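PDB 4GEY: porin B, which forms a carbohydrate-selective beta-barrel channel in the outer membrane of Pseudomonas putida and probably lets sugars such as glucose pass across it. Local coordinates for residues Ala353-Asn358 and Arg387-Ala392. The protein carries 2 engineered substitutions. Numbering follows the deposited sequence.
With DMU (decyl-beta-D-maltopyranoside), chain L.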
loop_
_atom_site.group_PDB
_atom_site.type_symbol
_atom_site.label_atom_id
_atom_site.label_comp_id
_atom_site.label_asym_id
_atom_site.label_seq_id
_atom_site.Cartn_x
_atom_site.Cartn_y
_atom_site.Cartn_z
ATOM N N ALA A 353 7.868 -8.593 -8.406
ATOM C CA ALA A 353 7.466 -7.278 -8.876
ATOM C C ALA A 353 8.589 -6.647 -9.650
ATOM O O ALA A 353 9.753 -6.851 -9.346
ATOM C CB ALA A 353 7.084 -6.388 -7.723
ATOM N N ARG A 354 8.221 -5.872 -10.659
ATOM C CA ARG A 354 9.168 -5.107 -11.447
ATOM C C ARG A 354 8.745 -3.653 -11.353
ATOM O O ARG A 354 7.576 -3.332 -11.534
ATOM C CB ARG A 354 9.134 -5.582 -12.896
ATOM C CG ARG A 354 9.885 -4.710 -13.863
ATOM C CD ARG A 354 9.671 -5.159 -15.292
ATOM N NE ARG A 354 10.351 -4.237 -16.186
ATOM C CZ ARG A 354 9.753 -3.239 -16.829
ATOM N NH1 ARG A 354 8.452 -3.061 -16.693
ATOM N NH2 ARG A 354 10.453 -2.432 -17.620
ATOM N N ILE A 355 9.693 -2.782 -11.032
ATOM C CA ILE A 355 9.427 -1.353 -10.903
ATOM C C ILE A 355 10.352 -0.578 -11.824
ATOM O O ILE A 355 11.551 -0.452 -11.560
ATOM C CB ILE A 355 9.672 -0.881 -9.470
ATOM C CG1 ILE A 355 8.821 -1.711 -8.499
ATOM C CG2 ILE A 355 9.372 0.597 -9.343
ATOM C CD1 ILE A 355 9.285 -1.655 -7.046
ATOM N N HIS A 356 9.804 -0.060 -12.910
ATOM C CA HIS A 356 10.631 0.634 -13.893
ATOM C C HIS A 356 10.648 2.156 -13.712
ATOM O O HIS A 356 9.612 2.770 -13.465
ATOM C CB HIS A 356 10.191 0.272 -15.307
ATOM C CG HIS A 356 10.972 0.966 -16.374
ATOM N ND1 HIS A 356 10.489 2.063 -17.056
ATOM C CD2 HIS A 356 12.207 0.724 -16.872
ATOM C CE1 HIS A 356 11.393 2.463 -17.931
ATOM N NE2 HIS A 356 12.445 1.670 -17.840
ATOM N N VAL A 357 11.836 2.750 -13.835
ATOM C CA VAL A 357 11.994 4.191 -13.711
ATOM C C VAL A 357 11.995 4.885 -15.063
ATOM O O VAL A 357 12.761 4.523 -15.957
ATOM C CB VAL A 357 13.301 4.589 -12.996
ATOM C CG1 VAL A 357 13.323 6.092 -12.764
ATOM C CG2 VAL A 357 13.466 3.841 -11.684
ATOM N N ASN A 358 11.116 5.876 -15.182
ATOM C CA ASN A 358 11.070 6.844 -16.276
ATOM C C ASN A 358 12.444 7.193 -16.807
ATOM O O ASN A 358 13.259 7.790 -16.101
ATOM C CB ASN A 358 10.407 8.109 -15.733
ATOM C CG ASN A 358 10.059 9.100 -16.799
ATOM O OD1 ASN A 358 10.804 9.291 -17.753
ATOM N ND2 ASN A 358 8.919 9.762 -16.633
ATOM N N ARG A 387 17.276 2.711 -12.941
ATOM C CA ARG A 387 16.774 1.951 -14.080
ATOM C C ARG A 387 15.574 1.058 -13.730
ATOM O O ARG A 387 14.440 1.428 -13.996
ATOM C CB ARG A 387 17.920 1.171 -14.750
ATOM C CG ARG A 387 19.271 1.897 -14.651
ATOM C CD ARG A 387 20.431 1.116 -15.272
ATOM N NE ARG A 387 20.706 1.535 -16.646
ATOM C CZ ARG A 387 21.825 2.133 -17.039
ATOM N NH1 ARG A 387 22.798 2.382 -16.172
ATOM N NH2 ARG A 387 21.970 2.477 -18.312
ATOM N N THR A 388 15.801 -0.110 -13.146
ATOM C CA THR A 388 14.691 -1.018 -12.849
ATOM C C THR A 388 14.981 -1.832 -11.598
ATOM O O THR A 388 16.029 -2.462 -11.497
ATOM C CB THR A 388 14.421 -1.996 -14.007
ATOM O OG1 THR A 388 14.366 -1.282 -15.251
ATOM C CG2 THR A 388 13.114 -2.732 -13.787
ATOM N N GLU A 389 14.047 -1.803 -10.656
ATOM C CA GLU A 389 14.173 -2.501 -9.388
ATOM C C GLU A 389 13.233 -3.690 -9.418
ATOM O O GLU A 389 12.089 -3.579 -9.879
ATOM C CB GLU A 389 13.790 -1.569 -8.239
ATOM C CG GLU A 389 13.689 -2.228 -6.870
ATOM C CD GLU A 389 13.230 -1.258 -5.764
ATOM O OE1 GLU A 389 12.388 -1.655 -4.932
ATOM O OE2 GLU A 389 13.706 -0.102 -5.719
ATOM N N TYR A 390 13.716 -4.834 -8.945
ATOM C CA TYR A 390 12.866 -6.011 -8.823
ATOM C C TYR A 390 12.740 -6.405 -7.358
ATOM O O TYR A 390 13.686 -6.244 -6.581
ATOM C CB TYR A 390 13.412 -7.182 -9.650
ATOM C CG TYR A 390 13.346 -6.950 -11.144
ATOM C CD1 TYR A 390 14.271 -6.130 -11.779
ATOM C CD2 TYR A 390 12.366 -7.557 -11.920
ATOM C CE1 TYR A 390 14.221 -5.915 -13.146
ATOM C CE2 TYR A 390 12.309 -7.352 -13.289
ATOM C CZ TYR A 390 13.240 -6.526 -13.893
ATOM O OH TYR A 390 13.196 -6.300 -15.239
ATOM N N ASN A 391 11.568 -6.906 -6.979
ATOM C CA ASN A 391 11.363 -7.409 -5.627
ATOM C C ASN A 391 10.746 -8.779 -5.702
ATOM O O ASN A 391 9.933 -9.048 -6.596
ATOM C CB ASN A 391 10.424 -6.508 -4.824
ATOM C CG ASN A 391 11.065 -5.195 -4.406
ATOM O OD1 ASN A 391 11.367 -4.980 -3.224
ATOM N ND2 ASN A 391 11.248 -4.297 -5.367
ATOM N N ALA A 392 11.118 -9.642 -4.760
ATOM C CA ALA A 392 10.455 -10.929 -4.626
ATOM C C ALA A 392 10.338 -11.341 -3.164
ATOM O O ALA A 392 11.252 -11.113 -2.362
ATOM C CB ALA A 392 11.165 -11.997 -5.438
HETATM C C1 DMU L . 18.455 -5.043 -15.612
HETATM C C2 DMU L . 18.933 -3.753 -16.059
HETATM C C3 DMU L . 20.159 -3.629 -16.892
HETATM C C4 DMU L . 20.572 -4.928 -17.623
HETATM O O5 DMU L . 20.400 -6.098 -16.630
HETATM C C6 DMU L . 19.029 -6.246 -16.212
HETATM O O7 DMU L . 19.979 -2.605 -17.900
HETATM O O16 DMU L . 18.924 -7.403 -15.367
HETATM C C18 DMU L . 17.926 -8.379 -15.666
HETATM C C19 DMU L . 17.559 -9.403 -14.560
HETATM C C22 DMU L . 16.167 -9.319 -13.835
HETATM C C25 DMU L . 15.908 -10.363 -12.746
HETATM C C28 DMU L . 14.755 -10.203 -11.774
HETATM C C31 DMU L . 14.870 -10.928 -10.449
HETATM C C34 DMU L . 13.653 -11.071 -9.561
HETATM C C37 DMU L . 13.837 -11.011 -8.076
HETATM O O49 DMU L . 16.981 -5.033 -15.828
HETATM O O55 DMU L . 18.961 -2.857 -14.889
HETATM C C57 DMU L . 21.833 -4.912 -18.120
HETATM O O61 DMU L . 22.539 -6.104 -18.093
HETATM C C5 DMU L . 21.225 -1.137 -19.342
HETATM C C7 DMU L . 22.525 -1.441 -19.850
HETATM C C8 DMU L . 23.615 -1.074 -18.938
HETATM C C9 DMU L . 23.509 -1.791 -17.563
HETATM O O1 DMU L . 22.038 -1.918 -17.136
HETATM C C10 DMU L . 20.910 -1.554 -17.967
HETATM O O2 DMU L . 24.847 -1.418 -19.504
HETATM O O3 DMU L . 20.221 -1.669 -20.273
HETATM O O4 DMU L . 22.684 -0.714 -21.107
HETATM C C11 DMU L . 24.168 -1.139 -16.624
HETATM O O6 DMU L . 24.166 -1.671 -15.347
#
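I355 and E389 face each other as an antiparallel hydrogen-bonded pair. I355 N donates to E389 O at 2.8 Å, and E389 N returns a bond to I355 O. A353 and N391 form a second such pair: A353 N donates to N391 O at 2.8 Å, and N391 N to A353 O. V357 N also donates to R387 O. I355 buries the most surface. Its side chain lies alongside that of E389, and its CD1 ends 3.8 Å from E389 OE1 and 3.7 Å from N391 ND2. N391 ND2 donates to E389 OE1 at 2.9 Å, nearly straight; the acceptor lies in the amide plane of N391, and E389 OE1 uses its anti lone pair. F116 N and G417 N bind E389 OE2, and S117 N binds E389 OE1, gripping both carboxylate oxygens.

The other face carries R354, H356, T388 and Y390. The R354 chain is extended, with CG anti to the backbone N (chi1 170°), and runs beside the Y390 ring. R354 CG is 3.6 Å from Y390 CE2. Y390 OH sits at the guanidinium edge, and the planes are 61° apart. R354 NH1 donates to Q330 OE1. The decyl chain of the bound decyl-maltoside passes over one face of the Y390 ring, with C28 3.6 Å from Y390 CD2. The maltoside head group lies against R387, with C10 3.4 Å from R387 NE. This face is consistent with the lipid-facing outside of the barrel.

Helix 359-372 lies in the connection between the two strands. Strand 347-357 also pairs with strand 326-337, and strand 388-399 with strand 404-414, continuing the antiparallel barrel wall.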